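Local coordinates for protein internalin (Listeria monocytogenes serotype 4b, PDB 4FMZ) that probably takes part in adhesion to and invasion of host cells, as a leucine-rich-repeat protein of the internalin family, at residues A[223-234]-A[244-255]. Residues are numbered along the deposited sequence; the frame is centred on the assembly and turned at random.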
# COMPACT_ATOMS: atom_id res chain seq x y z
N LEU A 223 -0.97 -14.93 -7.36
CA LEU A 223 -0.87 -14.31 -6.02
C LEU A 223 0.22 -14.96 -5.19
O LEU A 223 0.27 -16.18 -5.05
CB LEU A 223 -2.21 -14.36 -5.27
CG LEU A 223 -2.44 -13.26 -4.21
CD1 LEU A 223 -2.48 -11.84 -4.86
CD2 LEU A 223 -3.73 -13.50 -3.48
N ASN A 224 1.13 -14.12 -4.66
CA ASN A 224 2.27 -14.52 -3.85
C ASN A 224 2.00 -14.22 -2.38
O ASN A 224 2.32 -15.05 -1.52
CB ASN A 224 3.54 -13.80 -4.34
CG ASN A 224 4.75 -14.08 -3.50
OD1 ASN A 224 4.87 -13.60 -2.37
ND2 ASN A 224 5.68 -14.86 -4.02
N SER A 225 1.45 -13.03 -2.07
CA SER A 225 1.16 -12.63 -0.70
C SER A 225 -0.25 -12.07 -0.57
O SER A 225 -0.69 -11.27 -1.40
CB SER A 225 2.18 -11.59 -0.21
OG SER A 225 3.50 -12.10 -0.28
N LEU A 226 -0.96 -12.52 0.46
CA LEU A 226 -2.32 -12.10 0.76
C LEU A 226 -2.42 -11.79 2.25
O LEU A 226 -2.12 -12.66 3.06
CB LEU A 226 -3.36 -13.17 0.33
CG LEU A 226 -4.84 -12.90 0.69
CD1 LEU A 226 -5.41 -11.73 -0.10
CD2 LEU A 226 -5.69 -14.12 0.40
N LYS A 227 -2.80 -10.56 2.58
CA LYS A 227 -3.00 -10.07 3.94
C LYS A 227 -4.42 -9.54 4.01
O LYS A 227 -4.74 -8.54 3.38
CB LYS A 227 -1.96 -8.98 4.32
CG LYS A 227 -0.49 -9.42 4.19
CD LYS A 227 0.45 -8.30 4.63
CE LYS A 227 1.90 -8.70 4.52
NZ LYS A 227 2.39 -8.73 3.12
N ILE A 228 -5.31 -10.27 4.69
CA ILE A 228 -6.72 -9.89 4.71
C ILE A 228 -7.35 -10.26 6.09
O ILE A 228 -8.50 -10.68 6.17
CB ILE A 228 -7.42 -10.55 3.47
CG1 ILE A 228 -8.75 -9.87 3.08
CG2 ILE A 228 -7.48 -12.09 3.52
CD1 ILE A 228 -9.22 -10.12 1.59
N GLY A 229 -6.58 -10.01 7.16
CA GLY A 229 -7.04 -10.19 8.53
C GLY A 229 -8.14 -9.19 8.88
O GLY A 229 -8.33 -8.21 8.15
N ASN A 230 -8.86 -9.42 9.99
CA ASN A 230 -9.97 -8.57 10.44
C ASN A 230 -10.99 -8.30 9.33
O ASN A 230 -11.18 -7.16 8.88
CB ASN A 230 -9.56 -7.25 11.08
CG ASN A 230 -10.62 -6.89 12.15
OD1 ASN A 230 -11.84 -6.92 11.92
ND2 ASN A 230 -10.21 -6.61 13.36
N ASN A 231 -11.64 -9.36 8.90
CA ASN A 231 -12.71 -9.31 7.93
C ASN A 231 -13.78 -10.29 8.43
O ASN A 231 -13.77 -10.64 9.62
CB ASN A 231 -12.20 -9.61 6.53
CG ASN A 231 -11.60 -8.40 5.88
OD1 ASN A 231 -12.31 -7.47 5.53
ND2 ASN A 231 -10.29 -8.34 5.76
N LYS A 232 -14.69 -10.72 7.57
CA LYS A 232 -15.76 -11.65 7.96
C LYS A 232 -15.70 -12.90 7.06
O LYS A 232 -16.73 -13.44 6.68
CB LYS A 232 -17.13 -10.94 7.87
CG LYS A 232 -17.29 -9.76 8.84
CD LYS A 232 -18.68 -9.12 8.78
CE LYS A 232 -18.90 -8.15 7.65
NZ LYS A 232 -20.29 -7.60 7.65
N ILE A 233 -14.49 -13.36 6.74
CA ILE A 233 -14.29 -14.51 5.85
C ILE A 233 -14.52 -15.83 6.60
O ILE A 233 -14.00 -16.04 7.71
CB ILE A 233 -12.88 -14.46 5.20
CG1 ILE A 233 -12.69 -13.15 4.39
CG2 ILE A 233 -12.63 -15.69 4.32
CD1 ILE A 233 -11.26 -12.69 4.29
N THR A 234 -15.25 -16.74 5.95
CA THR A 234 -15.53 -18.07 6.50
C THR A 234 -14.91 -19.14 5.60
O THR A 234 -14.33 -20.10 6.11
CB THR A 234 -17.05 -18.30 6.66
OG1 THR A 234 -17.69 -18.09 5.40
CG2 THR A 234 -17.67 -17.36 7.68
N GLN A 244 1.30 -20.30 -6.10
CA GLN A 244 2.41 -19.41 -5.78
C GLN A 244 2.27 -18.71 -4.43
O GLN A 244 3.15 -17.94 -4.07
CB GLN A 244 2.61 -18.36 -6.90
CG GLN A 244 2.88 -18.93 -8.29
CD GLN A 244 3.97 -19.98 -8.31
OE1 GLN A 244 5.13 -19.72 -7.98
NE2 GLN A 244 3.59 -21.19 -8.68
N LEU A 245 1.20 -18.98 -3.65
CA LEU A 245 1.00 -18.30 -2.37
C LEU A 245 2.12 -18.69 -1.36
O LEU A 245 2.35 -19.87 -1.13
CB LEU A 245 -0.41 -18.61 -1.83
CG LEU A 245 -1.05 -17.59 -0.91
CD1 LEU A 245 -1.29 -16.25 -1.62
CD2 LEU A 245 -2.37 -18.11 -0.38
N THR A 246 2.85 -17.69 -0.85
CA THR A 246 4.00 -17.86 0.06
C THR A 246 3.72 -17.24 1.43
O THR A 246 4.31 -17.66 2.43
CB THR A 246 5.25 -17.20 -0.60
OG1 THR A 246 5.37 -17.67 -1.94
CG2 THR A 246 6.57 -17.40 0.13
N TRP A 247 2.91 -16.18 1.47
CA TRP A 247 2.62 -15.42 2.69
C TRP A 247 1.12 -15.24 2.79
O TRP A 247 0.50 -14.63 1.90
CB TRP A 247 3.36 -14.05 2.63
CG TRP A 247 3.36 -13.26 3.90
CD1 TRP A 247 2.31 -12.59 4.45
CD2 TRP A 247 4.50 -12.99 4.73
NE1 TRP A 247 2.71 -11.97 5.61
CE2 TRP A 247 4.05 -12.19 5.80
CE3 TRP A 247 5.86 -13.36 4.69
CZ2 TRP A 247 4.92 -11.71 6.80
CZ3 TRP A 247 6.71 -12.91 5.69
CH2 TRP A 247 6.23 -12.12 6.74
N LEU A 248 0.52 -15.81 3.82
CA LEU A 248 -0.93 -15.72 3.97
C LEU A 248 -1.30 -15.30 5.39
O LEU A 248 -1.04 -16.04 6.33
CB LEU A 248 -1.60 -17.08 3.58
CG LEU A 248 -3.13 -17.22 3.81
CD1 LEU A 248 -3.92 -16.15 3.06
CD2 LEU A 248 -3.62 -18.60 3.36
N GLU A 249 -1.93 -14.12 5.51
CA GLU A 249 -2.41 -13.56 6.79
C GLU A 249 -3.90 -13.41 6.70
O GLU A 249 -4.39 -12.63 5.87
CB GLU A 249 -1.76 -12.20 7.11
CG GLU A 249 -0.27 -12.23 7.37
CD GLU A 249 0.37 -10.87 7.60
OE1 GLU A 249 -0.34 -9.84 7.59
OE2 GLU A 249 1.61 -10.85 7.80
N ILE A 250 -4.63 -14.18 7.48
CA ILE A 250 -6.09 -14.15 7.45
C ILE A 250 -6.62 -14.39 8.88
O ILE A 250 -7.66 -15.01 9.09
CB ILE A 250 -6.60 -15.16 6.36
CG1 ILE A 250 -8.06 -14.92 5.95
CG2 ILE A 250 -6.22 -16.62 6.63
CD1 ILE A 250 -8.45 -15.36 4.54
N GLY A 251 -5.91 -13.81 9.85
CA GLY A 251 -6.29 -13.87 11.25
C GLY A 251 -7.50 -12.99 11.51
O GLY A 251 -7.85 -12.15 10.66
N THR A 252 -8.17 -13.19 12.65
CA THR A 252 -9.34 -12.40 13.07
C THR A 252 -10.47 -12.44 11.97
O THR A 252 -10.98 -11.41 11.50
CB THR A 252 -8.92 -10.96 13.47
OG1 THR A 252 -7.69 -11.04 14.20
CG2 THR A 252 -9.96 -10.27 14.32
N ASN A 253 -10.84 -13.65 11.58
CA ASN A 253 -11.92 -13.89 10.63
C ASN A 253 -12.90 -14.90 11.26
O ASN A 253 -12.91 -15.03 12.48
CB ASN A 253 -11.37 -14.34 9.27
CG ASN A 253 -10.98 -13.18 8.40
OD1 ASN A 253 -11.83 -12.47 7.90
ND2 ASN A 253 -9.69 -12.96 8.22
N GLN A 254 -13.73 -15.58 10.44
CA GLN A 254 -14.70 -16.56 10.94
C GLN A 254 -14.44 -17.93 10.28
O GLN A 254 -15.37 -18.64 9.94
CB GLN A 254 -16.13 -16.06 10.68
CG GLN A 254 -16.55 -14.88 11.56
CD GLN A 254 -17.78 -14.17 11.05
OE1 GLN A 254 -18.82 -14.78 10.77
NE2 GLN A 254 -17.71 -12.85 10.98
N ILE A 255 -13.17 -18.29 10.11
CA ILE A 255 -12.75 -19.54 9.48
C ILE A 255 -12.79 -20.70 10.48
O ILE A 255 -12.26 -20.57 11.58
CB ILE A 255 -11.32 -19.35 8.89
CG1 ILE A 255 -11.29 -18.25 7.81
CG2 ILE A 255 -10.70 -20.67 8.37
CD1 ILE A 255 -9.95 -17.55 7.71
O HOH W 1 -0.73 -18.30 -6.57
O HOH W 2 -19.13 -14.31 8.10
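Lys-227 reaches over the Trp-247 indole: its chain runs straight until a bend at the last torsion (chi4 74°) sets NZ above one face, 4.4 Å from the centroid of the five-membered ring, a cation-pi contact. On the way, the methylenes of Lys-227 lie alongside the carboxylate of Glu-249 in one of its two conformers, with Lys-227 CD 3.4 Å from Glu-249 OE1. In that conformer Glu-249 sits at the indole edge and Trp-247 NE1 donates to its OE2 (2.7 Å), nearly in the ring plane but from above the carboxylate plane; there the bond would help fix the ring's rotation. The three side chains gather on the face that also carries Ser-225, although Lys-227 NZ and Glu-249 OE2 stay 5.2 Å apart, where attraction is probably weak.

Leu-226 and Leu-248 project together from the other face as parallel neighbours, CD2 of the first 3.8 Å from CD1 of the second. Further on, Ile-228 CG2 packs against Ile-250 CD1, which also meets Ile-233 CD1. Between these layers strands 225-227 and 247-249 run parallel, joined by bonds such as Glu-249 N to Leu-226 O.

Past the strands, buried Asn-253 bridges the two turns with both ends of its amide. OD1 accepts from Ile-233 N (3.0 Å), while ND2 donates to Ile-228 O (3.3 Å) and to Ile-250 O in its own turn. Asn-231 ND2 meets that same Ile-228 O from the opposite face of the carbonyl, so the oxygen is gripped twice. Asn-231 in turn bonds Ile-211 and Ala-206, and Asn-275 repeats the pattern on Ile-255 and Ile-250. Such stacked asparagines form the asparagine ladder of a leucine-rich-repeat solenoid, here linking successive coils just after the parallel strands of the internalin's curved array.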